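Local coordinates for protein sialidase B (Streptococcus pneumoniae serotype 4, PDB 4XJW) that cleaves terminal sialic acid from oligosaccharides, glycoproteins and glycolipids by hydrolysing alpha-2,3, alpha-2,6 and alpha-2,8 glycosidic linkages, at residues A[94-99]-A[648-653]; A[124-129]-A[189-194]. The protein carries 1 engineered substitution. All blocks are in the same frame, centred on the assembly; numbering follows the deposited sequence.

Contact 1 joins the N-terminal lectin-like domain to the beta-propeller, and contact 2 joins it to the connection between the two. From the N terminus the chain runs through the lectin-like domain, passing 94-99, a loop that runs into the short strand 98-99, and then the hairpin turn before strand 126-132. Contact 2 brings that turn against 189-194, which leads from the first domain into the propeller, closing a loop of 59 residues. Contact 1 closes a far longer loop, from 94-99 to strand 647-652 near the C terminus, and contact 2 nests inside it. The two touch: the Phe-191 ring meets the Trp-96 ring with planes about 5° apart, and Gln-192 N probably hydrogen-bonds Tyr-649 O.

Contact 1: A[94-99]-A[648-653]; sequences SLWGKH and QYIDLE
Trp-96 meets strand 647-652 at two points of its indole, one polar and one apolar. NE1 donates to Gln-648 OE1 at 2.9 Å, with an N-H...O angle of 153°, and the ring and amide planes differ by only 13°. Gln-648 NE2 is taken up by Asn-645 O, so both ends of the amide are held. Farther round, the Ile-650 CG2 methyl, placed beside the backbone N of its residue, meets the six-membered part of the indole at Trp-96 CH2, 3.9 Å away, with CZ2 next nearest. His-99 reaches the same strand, although His-99 CA lies 9.5 Å from Ile-650 CA. The His-99 CG is anti to the backbone N (chi1 178°), and His-99 CE1 approaches Leu-652 CD2 at 4.0 Å. A water in the imidazole plane lies 3.0 Å from His-99 NE2 and donates to Asp-651 O, bridging side chain and strand backbone. Asp-607, also late in the chain, accepts the backbone N-H groups of Gly-97 and Lys-98. Here this mix of apolar contact, one direct bond and one water bridge joins the lectin-like domain to the last sheet of the sialidase beta-propeller.

Contact 2: A[124-129]-A[189-194]; sequences NGIEVF and NPFQLI
The tip of a beta-hairpin in the lectin-like domain, at Asn-124, rests here on the linker to the propeller, at Asn-189 and Phe-191. Asn-189 ND2 donates to the backbone O of Asn-124 at 2.9 Å, with an N-H...O angle of 149°. The donor stands well above the carbonyl plane, and the acceptor is in turn tilted from the plane of the Asn-189 amide. The other branch of that amide, OD1, comes 3.2 Å from Asn-124 CB. The two side-chain amides are steeply turned against each other, planes 76° apart, and their OD1 atoms approach as two acceptors without bonding. Asn-124 spends its polar end within its own domain instead: OD1 accepts from Thr-107 N and ND2 donates to Asn-106 OD1.

Asn-124 and Gly-125, both with positive phi, have the backbone angles of a type I' turn, the tight two-residue connection of a beta-hairpin, here between strands 118-123 and 126-132. Slightly farther along the second strand, Val-128 and Phe-129 both face Met-121 in a classic beta bulge.

The Phe-191 ring touches both the turn and the strand that follows it. Its CG takes the crowded position between backbone N and carbonyl carbon (chi1 69°). The ring meets Asn-124 CB with its edge, CE1 lying 3.9 Å from that atom and the methylene in the ring plane. At CZ it touches Ile-126 CD1, also at 3.9 Å, the two side chains crossing obliquely. Ile-126 reaches a second linker residue more loosely, CG1 lying 4.3 Å from Leu-193 CD1. Gln-648 of the propeller touches both Ile-126 and Phe-191, and a dimethyl sulfoxide molecule, the cryoprotectant of the crystal, lies about 4 Å from the Leu-193 side chain, nearest atoms.

Contact 1: A[94-99]-A[648-653]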
ATOM      1  N   SER A  94     -12.783  -2.450  -5.791  1.00  9.14           N
ATOM      2  CA  SER A  94     -13.642  -1.491  -5.088  1.00  9.29           C
ATOM      3  C   SER A  94     -14.570  -2.103  -4.030  1.00 11.28           C
ATOM      4  O   SER A  94     -15.211  -1.362  -3.281  1.00 12.23           O
ATOM      5  CB  SER A  94     -14.456  -0.685  -6.104  1.00  9.55           C
ATOM      6  OG  SER A  94     -13.609   0.118  -6.902  1.00  9.98           O
ATOM      7  N   LEU A  95     -14.650  -3.435  -3.970  1.00 11.08           N
ATOM      8  CA  LEU A  95     -15.694  -4.114  -3.190  1.00 10.81           C
ATOM      9  C   LEU A  95     -15.153  -5.066  -2.135  1.00 10.26           C
ATOM     10  O   LEU A  95     -14.025  -5.543  -2.226  1.00 11.29           O
ATOM     11  CB  LEU A  95     -16.581  -4.952  -4.126  1.00 10.86           C
ATOM     12  CG  LEU A  95     -17.382  -4.203  -5.180  1.00 12.59           C
ATOM     13  CD1 LEU A  95     -18.099  -5.184  -6.103  1.00 13.28           C
ATOM     14  CD2 LEU A  95     -18.387  -3.289  -4.533  1.00 16.69           C
ATOM     15  N   TRP A  96     -15.982  -5.348  -1.135  1.00 11.83           N
ATOM     16  CA  TRP A  96     -15.754  -6.464  -0.228  1.00 10.12           C
ATOM     17  C   TRP A  96     -16.723  -7.591  -0.543  1.00  9.93           C
ATOM     18  O   TRP A  96     -17.820  -7.350  -1.070  1.00 13.22           O
ATOM     19  CB  TRP A  96     -15.957  -6.004   1.214  1.00  8.66           C
ATOM     20  CG  TRP A  96     -14.687  -5.499   1.843  1.00 11.68           C
ATOM     21  CD1 TRP A  96     -14.133  -4.253   1.692  1.00  9.37           C
ATOM     22  CD2 TRP A  96     -13.804  -6.233   2.706  1.00 11.74           C
ATOM     23  NE1 TRP A  96     -12.959  -4.171   2.424  1.00 10.16           N
ATOM     24  CE2 TRP A  96     -12.736  -5.374   3.049  1.00 10.27           C
ATOM     25  CE3 TRP A  96     -13.803  -7.539   3.210  1.00 12.13           C
ATOM     26  CZ2 TRP A  96     -11.681  -5.780   3.877  1.00 12.05           C
ATOM     27  CZ3 TRP A  96     -12.765  -7.935   4.041  1.00 10.39           C
ATOM     28  CH2 TRP A  96     -11.717  -7.058   4.364  1.00  9.85           C
ATOM     29  N   GLY A  97     -16.330  -8.818  -0.223  1.00 11.93           N
ATOM     30  CA  GLY A  97     -17.169  -9.981  -0.477  1.00 14.98           C
ATOM     31  C   GLY A  97     -17.678 -10.608   0.809  1.00 12.79           C
ATOM     32  O   GLY A  97     -18.894 -10.638   1.067  1.00 12.75           O
ATOM     33  N   LYS A  98     -16.738 -11.089   1.628  1.00 11.58           N
ATOM     34  CA  LYS A  98     -17.047 -11.745   2.900  1.00 13.54           C
ATOM     35  C   LYS A  98     -16.090 -11.288   3.993  1.00 12.95           C
ATOM     36  O   LYS A  98     -14.965 -10.876   3.714  1.00 13.52           O
ATOM     37  CB  LYS A  98     -16.928 -13.270   2.778  1.00 14.65           C
ATOM     38  CG  LYS A  98     -18.008 -13.941   1.943  1.00 22.39           C
ATOM     39  CD  LYS A  98     -17.884 -15.468   1.964  1.00 29.86           C
ATOM     40  CE  LYS A  98     -18.508 -16.070   3.224  1.00 35.71           C
ATOM     41  NZ  LYS A  98     -18.048 -17.469   3.463  1.00 39.41           N
ATOM     42  N   HIS A  99     -16.543 -11.391   5.241  1.00 14.14           N
ATOM     43  CA  HIS A  99     -15.746 -11.042   6.412  1.00 14.00           C
ATOM     44  C   HIS A  99     -16.297 -11.866   7.568  1.00 14.54           C
ATOM     45  O   HIS A  99     -17.511 -11.892   7.780  1.00 15.49           O
ATOM     46  CB  HIS A  99     -15.866  -9.537   6.687  1.00 13.32           C
ATOM     47  CG  HIS A  99     -15.122  -9.064   7.899  1.00 15.61           C
ATOM     48  ND1 HIS A  99     -13.750  -9.120   8.008  1.00 12.14           N
ATOM     49  CD2 HIS A  99     -15.566  -8.481   9.037  1.00 15.07           C
ATOM     50  CE1 HIS A  99     -13.381  -8.620   9.175  1.00 15.75           C
ATOM     51  NE2 HIS A  99     -14.465  -8.224   9.816  1.00 16.74           N
ATOM     52  N   GLN A 648      -6.115  -1.099   3.859  1.00  6.51           N
ATOM     53  CA  GLN A 648      -7.215  -1.134   4.820  1.00  8.13           C
ATOM     54  C   GLN A 648      -6.872  -1.975   6.037  1.00  7.19           C
ATOM     55  O   GLN A 648      -6.034  -2.871   5.973  1.00  8.38           O
ATOM     56  CB  GLN A 648      -8.460  -1.700   4.127  1.00 10.77           C
ATOM     57  CG  GLN A 648      -8.918  -0.850   2.954  1.00 10.85           C
ATOM     58  CD  GLN A 648     -10.128  -1.393   2.240  1.00 10.02           C
ATOM     59  OE1 GLN A 648     -10.632  -2.469   2.555  1.00 11.43           O
ATOM     60  NE2 GLN A 648     -10.604  -0.637   1.240  1.00  9.80           N
ATOM     61  N   TYR A 649      -7.528  -1.657   7.152  1.00  8.28           N
ATOM     62  CA  TYR A 649      -7.261  -2.284   8.450  1.00  8.81           C
ATOM     63  C   TYR A 649      -8.489  -3.052   8.943  1.00  8.15           C
ATOM     64  O   TYR A 649      -9.613  -2.521   8.954  1.00  9.75           O
ATOM     65  CB  TYR A 649      -6.893  -1.204   9.481  1.00  8.20           C
ATOM     66  CG  TYR A 649      -6.705  -1.747  10.893  1.00  9.02           C
ATOM     67  CD1 TYR A 649      -5.523  -2.371  11.252  1.00  9.70           C
ATOM     68  CD2 TYR A 649      -7.715  -1.642  11.855  1.00  8.46           C
ATOM     69  CE1 TYR A 649      -5.337  -2.877  12.539  1.00  8.92           C
ATOM     70  CE2 TYR A 649      -7.538  -2.150  13.152  1.00 10.65           C
ATOM     71  CZ  TYR A 649      -6.340  -2.767  13.476  1.00  9.11           C
ATOM     72  OH  TYR A 649      -6.128  -3.287  14.737  1.00 10.50           O
ATOM     73  N   ILE A 650      -8.270  -4.292   9.373  1.00  6.92           N
ATOM     74  CA  ILE A 650      -9.335  -5.078   9.997  1.00  9.61           C
ATOM     75  C   ILE A 650      -8.882  -5.635  11.348  1.00  8.87           C
ATOM     76  O   ILE A 650      -7.683  -5.763  11.607  1.00  9.48           O
ATOM     77  CB  ILE A 650      -9.822  -6.230   9.101  1.00 10.54           C
ATOM     78  CG1 ILE A 650      -8.668  -7.186   8.774  1.00 11.12           C
ATOM     79  CG2 ILE A 650     -10.464  -5.692   7.813  1.00 11.47           C
ATOM     80  CD1 ILE A 650      -9.096  -8.463   8.077  1.00 15.65           C
ATOM     81  N   ASP A 651      -9.860  -5.982  12.183  1.00 11.76           N
ATOM     82  CA  ASP A 651      -9.624  -6.583  13.489  1.00  9.46           C
ATOM     83  C   ASP A 651     -10.217  -7.993  13.489  1.00 10.74           C
ATOM     84  O   ASP A 651     -11.389  -8.171  13.152  1.00 13.03           O
ATOM     85  CB  ASP A 651     -10.301  -5.726  14.572  1.00 10.31           C
ATOM     86  CG  ASP A 651     -10.130  -6.292  15.974  1.00 11.32           C
ATOM     87  OD1 ASP A 651     -10.866  -7.239  16.334  1.00 14.46           O
ATOM     88  OD2 ASP A 651      -9.276  -5.769  16.720  1.00 15.69           O
ATOM     89  N   LEU A 652      -9.411  -8.987  13.850  1.00 11.64           N
ATOM     90  CA  LEU A 652      -9.881 -10.366  13.908  1.00 11.43           C
ATOM     91  C   LEU A 652      -9.627 -10.974  15.281  1.00 14.70           C
ATOM     92  O   LEU A 652      -8.707 -10.565  16.000  1.00 15.10           O
ATOM     93  CB  LEU A 652      -9.199 -11.207  12.836  1.00 12.91           C
ATOM     94  CG  LEU A 652      -9.522 -10.832  11.386  1.00 13.82           C
ATOM     95  CD1 LEU A 652      -8.562 -11.532  10.427  1.00 14.01           C
ATOM     96  CD2 LEU A 652     -10.958 -11.177  11.070  1.00 15.17           C
ATOM     97  N   GLU A 653     -10.451 -11.954  15.646  1.00 17.21           N
ATOM     98  CA  GLU A 653     -10.241 -12.734  16.862  1.00 16.36           C
ATOM     99  C   GLU A 653      -9.807 -14.152  16.501  1.00 16.13           C
ATOM    100  O   GLU A 653     -10.105 -14.633  15.408  1.00 16.35           O
ATOM    101  CB  GLU A 653     -11.521 -12.771  17.692  1.00 12.76           C
ATOM    102  CG  GLU A 653     -11.965 -11.411  18.176  1.00 19.33           C
ATOM    103  CD  GLU A 653     -13.166 -11.485  19.094  1.00 21.32           C
ATOM    104  OE1 GLU A 653     -12.979 -11.783  20.293  1.00 26.53           O
ATOM    105  OE2 GLU A 653     -14.291 -11.251  18.605  1.00 26.34           O
TER
HETATM  106  O   HOH W   1     -14.034  -6.970  12.483  1.00 19.44           O

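Contact 2: A[124-129]-A[189-194]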
ATOM      1  N   ASN A 124     -18.412   1.903  -0.046  1.00 11.39           N
ATOM      2  CA  ASN A 124     -17.925   1.767   1.324  1.00  9.79           C
ATOM      3  C   ASN A 124     -17.249   3.032   1.856  1.00 13.70           C
ATOM      4  O   ASN A 124     -16.269   2.969   2.602  1.00 11.85           O
ATOM      5  CB  ASN A 124     -17.056   0.511   1.457  1.00 10.88           C
ATOM      6  CG  ASN A 124     -17.841  -0.737   1.145  1.00 11.70           C
ATOM      7  OD1 ASN A 124     -19.053  -0.755   1.343  1.00 14.22           O
ATOM      8  ND2 ASN A 124     -17.184  -1.769   0.646  1.00 12.68           N
ATOM      9  N   GLY A 125     -17.789   4.177   1.451  1.00 11.44           N
ATOM     10  CA  GLY A 125     -17.318   5.454   1.940  1.00 13.14           C
ATOM     11  C   GLY A 125     -16.044   5.928   1.279  1.00 13.84           C
ATOM     12  O   GLY A 125     -15.372   6.829   1.781  1.00 16.55           O
ATOM     13  N   ILE A 126     -15.707   5.311   0.152  1.00 10.71           N
ATOM     14  CA  ILE A 126     -14.512   5.660  -0.591  1.00 11.13           C
ATOM     15  C   ILE A 126     -14.875   6.089  -2.015  1.00 11.90           C
ATOM     16  O   ILE A 126     -15.521   5.338  -2.756  1.00 12.01           O
ATOM     17  CB  ILE A 126     -13.554   4.456  -0.657  1.00 10.54           C
ATOM     18  CG1 ILE A 126     -13.073   4.090   0.751  1.00 12.42           C
ATOM     19  CG2 ILE A 126     -12.356   4.761  -1.538  1.00 12.97           C
ATOM     20  CD1 ILE A 126     -12.305   2.769   0.800  1.00 12.78           C
ATOM     21  N   GLU A 127     -14.457   7.293  -2.404  1.00 10.76           N
ATOM     22  CA  GLU A 127     -14.628   7.744  -3.784  1.00 11.21           C
ATOM     23  C   GLU A 127     -13.703   6.972  -4.700  1.00 11.90           C
ATOM     24  O   GLU A 127     -12.480   7.114  -4.624  1.00 14.47           O
ATOM     25  CB  GLU A 127     -14.343   9.238  -3.914  1.00 14.21           C
ATOM     26  CG  GLU A 127     -14.672   9.779  -5.292  1.00 17.40           C
ATOM     27  CD  GLU A 127     -14.168  11.194  -5.503  1.00 22.70           C
ATOM     28  OE1 GLU A 127     -14.698  12.109  -4.851  1.00 29.02           O
ATOM     29  OE2 GLU A 127     -13.245  11.371  -6.321  1.00 28.24           O
ATOM     30  N   VAL A 128     -14.283   6.139  -5.560  1.00  9.95           N
ATOM     31  CA  VAL A 128     -13.483   5.267  -6.430  1.00 11.16           C
ATOM     32  C   VAL A 128     -13.300   5.817  -7.845  1.00 13.42           C
ATOM     33  O   VAL A 128     -12.342   5.460  -8.530  1.00 11.80           O
ATOM     34  CB  VAL A 128     -14.008   3.806  -6.459  1.00  9.19           C
ATOM     35  CG1 VAL A 128     -13.949   3.166  -5.052  1.00 11.99           C
ATOM     36  CG2 VAL A 128     -15.416   3.745  -7.025  1.00 14.83           C
ATOM     37  N   PHE A 129     -14.229   6.663  -8.286  1.00 12.21           N
ATOM     38  CA  PHE A 129     -13.993   7.486  -9.477  1.00 11.10           C
ATOM     39  C   PHE A 129     -14.866   8.726  -9.499  1.00 13.16           C
ATOM     40  O   PHE A 129     -15.932   8.771  -8.874  1.00 14.45           O
ATOM     41  CB  PHE A 129     -14.069   6.697 -10.807  1.00 11.78           C
ATOM     42  CG  PHE A 129     -15.413   6.065 -11.104  1.00 12.30           C
ATOM     43  CD1 PHE A 129     -16.480   6.823 -11.580  1.00 14.03           C
ATOM     44  CD2 PHE A 129     -15.585   4.692 -10.935  1.00 14.71           C
ATOM     45  CE1 PHE A 129     -17.712   6.223 -11.873  1.00 15.72           C
ATOM     46  CE2 PHE A 129     -16.804   4.081 -11.229  1.00 12.01           C
ATOM     47  CZ  PHE A 129     -17.861   4.843 -11.700  1.00 15.70           C
ATOM     48  N   ASN A 189     -19.131  -1.118   6.999  1.00 14.91           N
ATOM     49  CA  ASN A 189     -17.809  -1.552   6.571  1.00 12.49           C
ATOM     50  C   ASN A 189     -17.163  -2.547   7.526  1.00 12.99           C
ATOM     51  O   ASN A 189     -17.240  -2.388   8.749  1.00 14.18           O
ATOM     52  CB  ASN A 189     -16.865  -0.358   6.421  1.00 12.20           C
ATOM     53  CG  ASN A 189     -17.216   0.531   5.256  1.00 15.33           C
ATOM     54  OD1 ASN A 189     -18.070   0.208   4.434  1.00 15.60           O
ATOM     55  ND2 ASN A 189     -16.548   1.665   5.177  1.00 11.39           N
ATOM     56  N   PRO A 190     -16.477  -3.560   6.976  1.00 11.33           N
ATOM     57  CA  PRO A 190     -15.739  -4.522   7.802  1.00 12.71           C
ATOM     58  C   PRO A 190     -14.320  -4.056   8.118  1.00 11.62           C
ATOM     59  O   PRO A 190     -13.591  -4.750   8.839  1.00 14.27           O
ATOM     60  CB  PRO A 190     -15.676  -5.755   6.902  1.00 15.03           C
ATOM     61  CG  PRO A 190     -15.609  -5.173   5.514  1.00 13.02           C
ATOM     62  CD  PRO A 190     -16.492  -3.952   5.554  1.00 11.34           C
ATOM     63  N   PHE A 191     -13.943  -2.891   7.598  1.00  9.83           N
ATOM     64  CA  PHE A 191     -12.574  -2.391   7.688  1.00  9.12           C
ATOM     65  C   PHE A 191     -12.587  -0.913   8.092  1.00 11.67           C
ATOM     66  O   PHE A 191     -13.630  -0.248   8.054  1.00  9.65           O
ATOM     67  CB  PHE A 191     -11.902  -2.493   6.306  1.00  8.15           C
ATOM     68  CG  PHE A 191     -12.486  -1.523   5.299  1.00  9.51           C
ATOM     69  CD1 PHE A 191     -13.615  -1.864   4.563  1.00  9.93           C
ATOM     70  CD2 PHE A 191     -11.920  -0.263   5.113  1.00 10.45           C
ATOM     71  CE1 PHE A 191     -14.171  -0.967   3.653  1.00 11.19           C
ATOM     72  CE2 PHE A 191     -12.472   0.651   4.223  1.00 10.44           C
ATOM     73  CZ  PHE A 191     -13.602   0.288   3.480  1.00 11.50           C
ATOM     74  N   GLN A 192     -11.416  -0.390   8.442  1.00 12.00           N
ATOM     75  CA  GLN A 192     -11.244   1.045   8.583  1.00 13.22           C
ATOM     76  C   GLN A 192      -9.992   1.517   7.862  1.00 13.01           C
ATOM     77  O   GLN A 192      -9.164   0.708   7.413  1.00 11.69           O
ATOM     78  CB  GLN A 192     -11.208   1.441  10.058  1.00 17.26           C
ATOM     79  CG  GLN A 192     -10.169   0.704  10.857  1.00 19.91           C
ATOM     80  CD  GLN A 192     -10.488   0.689  12.357  1.00 13.85           C
ATOM     81  OE1 GLN A 192     -10.927  -0.328  12.916  1.00 14.88           O
ATOM     82  NE2 GLN A 192     -10.249   1.812  13.009  1.00 14.98           N
ATOM     83  N   LEU A 193      -9.874   2.832   7.711  1.00 12.72           N
ATOM     84  CA  LEU A 193      -8.694   3.428   7.103  1.00 10.84           C
ATOM     85  C   LEU A 193      -7.826   4.080   8.174  1.00  9.87           C
ATOM     86  O   LEU A 193      -8.331   4.779   9.061  1.00 13.82           O
ATOM     87  CB  LEU A 193      -9.080   4.446   6.017  1.00 11.46           C
ATOM     88  CG  LEU A 193      -9.896   3.932   4.826  1.00  8.75           C
ATOM     89  CD1 LEU A 193     -10.217   5.074   3.872  1.00 11.85           C
ATOM     90  CD2 LEU A 193      -9.131   2.819   4.132  1.00 11.42           C
ATOM     91  N   ILE A 194      -6.525   3.825   8.097  1.00  9.24           N
ATOM     92  CA  ILE A 194      -5.538   4.513   8.911  1.00  9.38           C
ATOM     93  C   ILE A 194      -4.945   5.683   8.120  1.00 12.13           C
ATOM     94  O   ILE A 194      -4.999   6.840   8.555  1.00 16.09           O
ATOM     95  CB  ILE A 194      -4.422   3.556   9.375  1.00  7.91           C
ATOM     96  CG1 ILE A 194      -5.022   2.395  10.172  1.00 11.14           C
ATOM     97  CG2 ILE A 194      -3.404   4.305  10.240  1.00 10.65           C
ATOM     98  CD1 ILE A 194      -4.025   1.363  10.618  1.00  9.92           C
TER